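Local coordinates for protein haloacid dehalogenase/epoxide hydrolase family (Corynebacterium glutamicum ATCC 13032, PDB 2PR7) that is uncharacterised but probably acts as a hydrolase of the haloacid dehalogenase superfamily, with a calcium ion bound where these enzymes usually hold magnesium, at residues G36-P44 with E73-A83. Residues are numbered along the deposited sequence; the frame is centred on the assembly and turned at random.
Sequences GTVILSNDP and EKPEEAAFQAA
Asn-42 and Lys-74 are joined by a pair of hydrogen bonds between a side-chain amide and a backbone. Lys-74 N gives its hydrogen to Asn-42 OD1 at 3.0 Å, on a lone pair in the carbonyl plane. Asn-42 ND2 returns a nearly straight bond to Lys-74 O, 2.9 Å long. Both polar ends of the amide are used, which fixes its rotation. Glu-73 CB lies 3.4 Å from Asn-42 OD1.

The lysine amine makes the other polar link. Lys-74 NZ bonds Leu-40 O at 2.9 Å, tilted 28° from the carbonyl plane. A bend at chi3 (-69°) in an otherwise extended chain beyond CG brings the amine there. One water accepts from both Lys-74 NZ and Asn-42 N. Asp-98 forms a salt bridge with the same amine.

Apolar contacts fill the interior. The side chains of Leu-40 and Lys-74 run past each other in opposite directions, with Leu-40 CD2 3.7 Å from Lys-74 CG. The same methyl also meets the Phe-80 ring at CD1, 3.7 Å away, and the methyls of Ala-79 and Ala-83. Val-38 CG1 touches Ala-83 CB at 4.2 Å.

The helical segment 77-83 runs nearly antiparallel to strand 36-41 and packs on one face of the parallel sheet, as in a Rossmann-like HAD fold. The short side chains of Ala-79 and Ala-83 face the strand. Lys-74 lies near the calcium bound by Asp-8, Ala-10 and Asp-99. Its place is consistent with that of the conserved lysine of HAD motif III. Ser-41, at the end of strand 36-41, probably corresponds to the Ser/Thr of motif II.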
ATOM      1  N   GLY A  36      -5.055   6.207  -6.344  1.00 19.30           N
ATOM      2  CA  GLY A  36      -5.696   5.890  -5.077  1.00 20.73           C
ATOM      3  C   GLY A  36      -4.761   5.092  -4.182  1.00 21.33           C
ATOM      4  O   GLY A  36      -3.967   4.299  -4.660  1.00 19.47           O
ATOM      5  N   THR A  37      -4.821   5.357  -2.884  1.00 20.04           N
ATOM      6  CA  THR A  37      -3.872   4.781  -1.945  1.00 18.74           C
ATOM      7  C   THR A  37      -4.576   4.135  -0.779  1.00 21.30           C
ATOM      8  O   THR A  37      -5.465   4.720  -0.167  1.00 19.87           O
ATOM      9  CB  THR A  37      -2.875   5.835  -1.429  1.00 19.49           C
ATOM     10  OG1 THR A  37      -3.562   6.988  -0.895  1.00 22.66           O
ATOM     11  CG2 THR A  37      -2.000   6.275  -2.569  1.00 21.14           C
ATOM     12  N   VAL A  38      -4.187   2.889  -0.494  1.00 20.14           N
ATOM     13  CA  VAL A  38      -4.738   2.121   0.618  1.00 18.69           C
ATOM     14  C   VAL A  38      -3.611   1.478   1.403  1.00 18.94           C
ATOM     15  O   VAL A  38      -2.676   0.931   0.812  1.00 20.11           O
ATOM     16  CB  VAL A  38      -5.676   0.991   0.143  1.00 23.45           C
ATOM     17  CG1 VAL A  38      -6.308   0.290   1.351  1.00 21.69           C
ATOM     18  CG2 VAL A  38      -6.725   1.520  -0.706  1.00 24.16           C
ATOM     19  N   ILE A  39      -3.684   1.543   2.727  1.00 18.22           N
ATOM     20  CA  ILE A  39      -2.833   0.742   3.587  1.00 17.63           C
ATOM     21  C   ILE A  39      -3.639  -0.504   3.886  1.00 20.11           C
ATOM     22  O   ILE A  39      -4.781  -0.413   4.359  1.00 19.51           O
ATOM     23  CB  ILE A  39      -2.458   1.455   4.907  1.00 17.38           C
ATOM     24  CG1 ILE A  39      -1.553   2.656   4.617  1.00 21.19           C
ATOM     25  CG2 ILE A  39      -1.801   0.475   5.874  1.00 19.08           C
ATOM     26  CD1 ILE A  39      -1.197   3.517   5.794  1.00 20.19           C
ATOM     27  N   LEU A  40      -3.058  -1.653   3.558  1.00 18.45           N
ATOM     28  CA  LEU A  40      -3.677  -2.965   3.828  1.00 17.01           C
ATOM     29  C   LEU A  40      -2.717  -3.670   4.743  1.00 19.47           C
ATOM     30  O   LEU A  40      -1.616  -4.083   4.334  1.00 18.79           O
ATOM     31  CB  LEU A  40      -3.932  -3.804   2.586  1.00 18.49           C
ATOM     32  CG  LEU A  40      -4.585  -5.183   2.745  1.00 18.96           C
ATOM     33  CD1 LEU A  40      -6.014  -5.046   3.306  1.00 20.35           C
ATOM     34  CD2 LEU A  40      -4.568  -5.918   1.433  1.00 18.36           C
ATOM     35  N   SER A  41      -3.123  -3.806   6.002  1.00 17.27           N
ATOM     36  CA  SER A  41      -2.235  -4.320   7.014  1.00 18.43           C
ATOM     37  C   SER A  41      -2.823  -5.536   7.739  1.00 19.73           C
ATOM     38  O   SER A  41      -3.999  -5.504   8.142  1.00 20.14           O
ATOM     39  CB  SER A  41      -1.993  -3.200   8.019  1.00 21.89           C
ATOM     40  OG  SER A  41      -1.262  -3.616   9.159  1.00 28.87           O
ATOM     41  N   ASN A  42      -1.991  -6.552   7.982  1.00 18.47           N
ATOM     42  CA  ASN A  42      -2.381  -7.669   8.819  1.00 20.22           C
ATOM     43  C   ASN A  42      -2.048  -7.211  10.240  1.00 20.09           C
ATOM     44  O   ASN A  42      -0.887  -7.237  10.625  1.00 22.27           O
ATOM     45  CB  ASN A  42      -1.608  -8.942   8.489  1.00 20.77           C
ATOM     46  CG  ASN A  42      -2.179  -9.691   7.271  1.00 19.41           C
ATOM     47  OD1 ASN A  42      -3.145  -9.260   6.650  1.00 20.91           O
ATOM     48  ND2 ASN A  42      -1.575 -10.839   6.933  1.00 22.59           N
ATOM     49  N   ASP A  43      -3.059  -6.812  10.997  1.00 19.72           N
ATOM     50  CA  ASP A  43      -2.881  -6.133  12.280  1.00 21.32           C
ATOM     51  C   ASP A  43      -4.213  -6.350  13.000  1.00 21.69           C
ATOM     52  O   ASP A  43      -5.256  -6.405  12.349  1.00 19.23           O
ATOM     53  CB  ASP A  43      -2.630  -4.638  12.105  1.00 21.56           C
ATOM     54  CG  ASP A  43      -2.344  -3.927  13.437  1.00 26.11           C
ATOM     55  OD1 ASP A  43      -1.146  -3.789  13.804  1.00 28.66           O
ATOM     56  OD2 ASP A  43      -3.268  -3.512  14.158  1.00 24.91           O
ATOM     57  N   PRO A  44      -4.178  -6.539  14.318  1.00 19.80           N
ATOM     58  CA  PRO A  44      -5.443  -6.742  15.047  1.00 19.33           C
ATOM     59  C   PRO A  44      -6.403  -5.567  14.966  1.00 18.12           C
ATOM     60  O   PRO A  44      -7.618  -5.720  15.235  1.00 18.88           O
ATOM     61  CB  PRO A  44      -4.976  -6.928  16.494  1.00 19.55           C
ATOM     62  CG  PRO A  44      -3.550  -7.176  16.440  1.00 22.93           C
ATOM     63  CD  PRO A  44      -2.994  -6.683  15.187  1.00 22.80           C
ATOM     64  N   GLU A  73      -7.353 -11.749   5.861  1.00 24.50           N
ATOM     65  CA  GLU A  73      -5.993 -11.292   5.931  1.00 24.22           C
ATOM     66  C   GLU A  73      -5.224 -11.608   4.644  1.00 22.72           C
ATOM     67  O   GLU A  73      -5.554 -12.529   3.915  1.00 21.70           O
ATOM     68  CB  GLU A  73      -5.260 -11.889   7.127  1.00 24.93           C
ATOM     69  CG  GLU A  73      -5.191 -13.377   7.152  1.00 29.69           C
ATOM     70  CD  GLU A  73      -4.697 -13.911   8.510  1.00 32.75           C
ATOM     71  OE1 GLU A  73      -4.484 -13.127   9.461  1.00 37.64           O
ATOM     72  OE2 GLU A  73      -4.538 -15.143   8.623  1.00 55.73           O
ATOM     73  N   LYS A  74      -4.183 -10.841   4.386  1.00 20.68           N
ATOM     74  CA  LYS A  74      -3.269 -11.171   3.307  1.00 20.13           C
ATOM     75  C   LYS A  74      -2.658 -12.500   3.703  1.00 20.62           C
ATOM     76  O   LYS A  74      -2.366 -12.693   4.875  1.00 21.00           O
ATOM     77  CB  LYS A  74      -2.178 -10.103   3.205  1.00 21.18           C
ATOM     78  CG  LYS A  74      -2.711  -8.699   2.899  1.00 18.18           C
ATOM     79  CD  LYS A  74      -1.598  -7.662   2.883  1.00 20.12           C
ATOM     80  CE  LYS A  74      -0.977  -7.370   4.246  1.00 19.30           C
ATOM     81  NZ  LYS A  74       0.081  -6.385   4.253  1.00 20.87           N
ATOM     82  N   PRO A  75      -2.368 -13.374   2.737  1.00 20.28           N
ATOM     83  CA  PRO A  75      -2.489 -13.223   1.277  1.00 21.47           C
ATOM     84  C   PRO A  75      -3.826 -13.587   0.619  0.60 23.51           C
ATOM     85  O   PRO A  75      -3.892 -13.686  -0.603  0.60 25.71           O
ATOM     86  CB  PRO A  75      -1.343 -14.110   0.759  1.00 22.47           C
ATOM     87  CG  PRO A  75      -1.354 -15.237   1.737  1.00 23.17           C
ATOM     88  CD  PRO A  75      -1.629 -14.601   3.076  1.00 23.25           C
ATOM     89  N   GLU A  76      -4.893 -13.712   1.399  1.00 22.31           N
ATOM     90  CA  GLU A  76      -6.199 -14.113   0.851  1.00 24.65           C
ATOM     91  C   GLU A  76      -6.666 -13.129  -0.187  1.00 22.01           C
ATOM     92  O   GLU A  76      -6.557 -11.903   0.024  1.00 19.89           O
ATOM     93  CB  GLU A  76      -7.273 -14.177   1.934  1.00 24.01           C
ATOM     94  CG  GLU A  76      -6.970 -15.137   3.068  1.00 25.77           C
ATOM     95  CD  GLU A  76      -8.117 -15.234   4.039  1.00 32.68           C
ATOM     96  OE1 GLU A  76      -8.905 -16.190   3.901  1.00 43.55           O
ATOM     97  OE2 GLU A  76      -8.255 -14.359   4.916  1.00 33.70           O
ATOM     98  N   GLU A  77      -7.173 -13.647  -1.306  1.00 22.58           N
ATOM     99  CA  GLU A  77      -7.666 -12.795  -2.384  1.00 22.44           C
ATOM    100  C   GLU A  77      -8.682 -11.768  -1.852  1.00 20.86           C
ATOM    101  O   GLU A  77      -8.688 -10.622  -2.274  1.00 22.94           O
ATOM    102  CB  GLU A  77      -8.277 -13.641  -3.500  1.00 22.14           C
ATOM    103  CG  GLU A  77      -8.895 -12.811  -4.587  1.00 19.98           C
ATOM    104  CD  GLU A  77      -9.303 -13.642  -5.801  1.00 28.68           C
ATOM    105  OE1 GLU A  77      -8.693 -14.709  -6.020  1.00 42.15           O
ATOM    106  OE2 GLU A  77     -10.211 -13.191  -6.540  1.00 32.48           O
ATOM    107  N   ALA A  78      -9.557 -12.200  -0.942  1.00 22.59           N
ATOM    108  CA  ALA A  78     -10.554 -11.309  -0.313  1.00 21.61           C
ATOM    109  C   ALA A  78      -9.988 -10.037   0.339  1.00 20.96           C
ATOM    110  O   ALA A  78     -10.627  -8.973   0.316  1.00 21.23           O
ATOM    111  CB  ALA A  78     -11.426 -12.095   0.676  1.00 18.97           C
ATOM    112  N   ALA A  79      -8.780 -10.140   0.891  1.00 17.90           N
ATOM    113  CA  ALA A  79      -8.119  -9.009   1.517  1.00 17.42           C
ATOM    114  C   ALA A  79      -7.743  -8.032   0.412  1.00 20.91           C
ATOM    115  O   ALA A  79      -7.984  -6.819   0.515  1.00 20.49           O
ATOM    116  CB  ALA A  79      -6.901  -9.477   2.278  1.00 19.41           C
ATOM    117  N   PHE A  80      -7.116  -8.529  -0.653  1.00 19.94           N
ATOM    118  CA  PHE A  80      -6.769  -7.634  -1.780  1.00 20.24           C
ATOM    119  C   PHE A  80      -7.982  -7.008  -2.447  1.00 20.09           C
ATOM    120  O   PHE A  80      -7.965  -5.812  -2.787  1.00 20.63           O
ATOM    121  CB  PHE A  80      -5.887  -8.362  -2.801  1.00 21.28           C
ATOM    122  CG  PHE A  80      -4.626  -8.919  -2.205  1.00 21.09           C
ATOM    123  CD1 PHE A  80      -3.769  -8.097  -1.511  1.00 20.65           C
ATOM    124  CD2 PHE A  80      -4.313 -10.256  -2.292  1.00 26.69           C
ATOM    125  CE1 PHE A  80      -2.620  -8.578  -0.951  1.00 22.18           C
ATOM    126  CE2 PHE A  80      -3.165 -10.747  -1.711  1.00 23.83           C
ATOM    127  CZ  PHE A  80      -2.333  -9.898  -1.027  1.00 19.95           C
ATOM    128  N   GLN A  81      -9.039  -7.814  -2.589  1.00 20.76           N
ATOM    129  CA  GLN A  81     -10.299  -7.373  -3.174  1.00 20.66           C
ATOM    130  C   GLN A  81     -10.898  -6.247  -2.354  1.00 19.59           C
ATOM    131  O   GLN A  81     -11.431  -5.277  -2.908  1.00 21.76           O
ATOM    132  CB  GLN A  81     -11.283  -8.538  -3.261  1.00 20.50           C
ATOM    133  CG  GLN A  81     -12.577  -8.203  -4.005  1.00 19.85           C
ATOM    134  CD  GLN A  81     -12.350  -7.923  -5.464  1.00 24.08           C
ATOM    135  OE1 GLN A  81     -12.419  -6.779  -5.896  1.00 31.44           O
ATOM    136  NE2 GLN A  81     -12.054  -8.956  -6.231  1.00 25.14           N
ATOM    137  N   ALA A  82     -10.801  -6.349  -1.031  1.00 19.40           N
ATOM    138  CA  ALA A  82     -11.357  -5.318  -0.155  1.00 19.98           C
ATOM    139  C   ALA A  82     -10.598  -4.008  -0.359  1.00 19.71           C
ATOM    140  O   ALA A  82     -11.172  -2.907  -0.374  1.00 20.29           O
ATOM    141  CB  ALA A  82     -11.272  -5.762   1.314  1.00 21.12           C
ATOM    142  N   ALA A  83      -9.273  -4.128  -0.509  1.00 19.35           N
ATOM    143  CA  ALA A  83      -8.438  -2.947  -0.697  1.00 18.98           C
ATOM    144  C   ALA A  83      -8.761  -2.252  -2.029  1.00 17.78           C
ATOM    145  O   ALA A  83      -8.974  -1.029  -2.075  1.00 20.38           O
ATOM    146  CB  ALA A  83      -6.983  -3.348  -0.652  1.00 19.11           C
TER
HETATM  147  O   HOH W   1       0.754  -6.817   7.047  1.00 27.86           O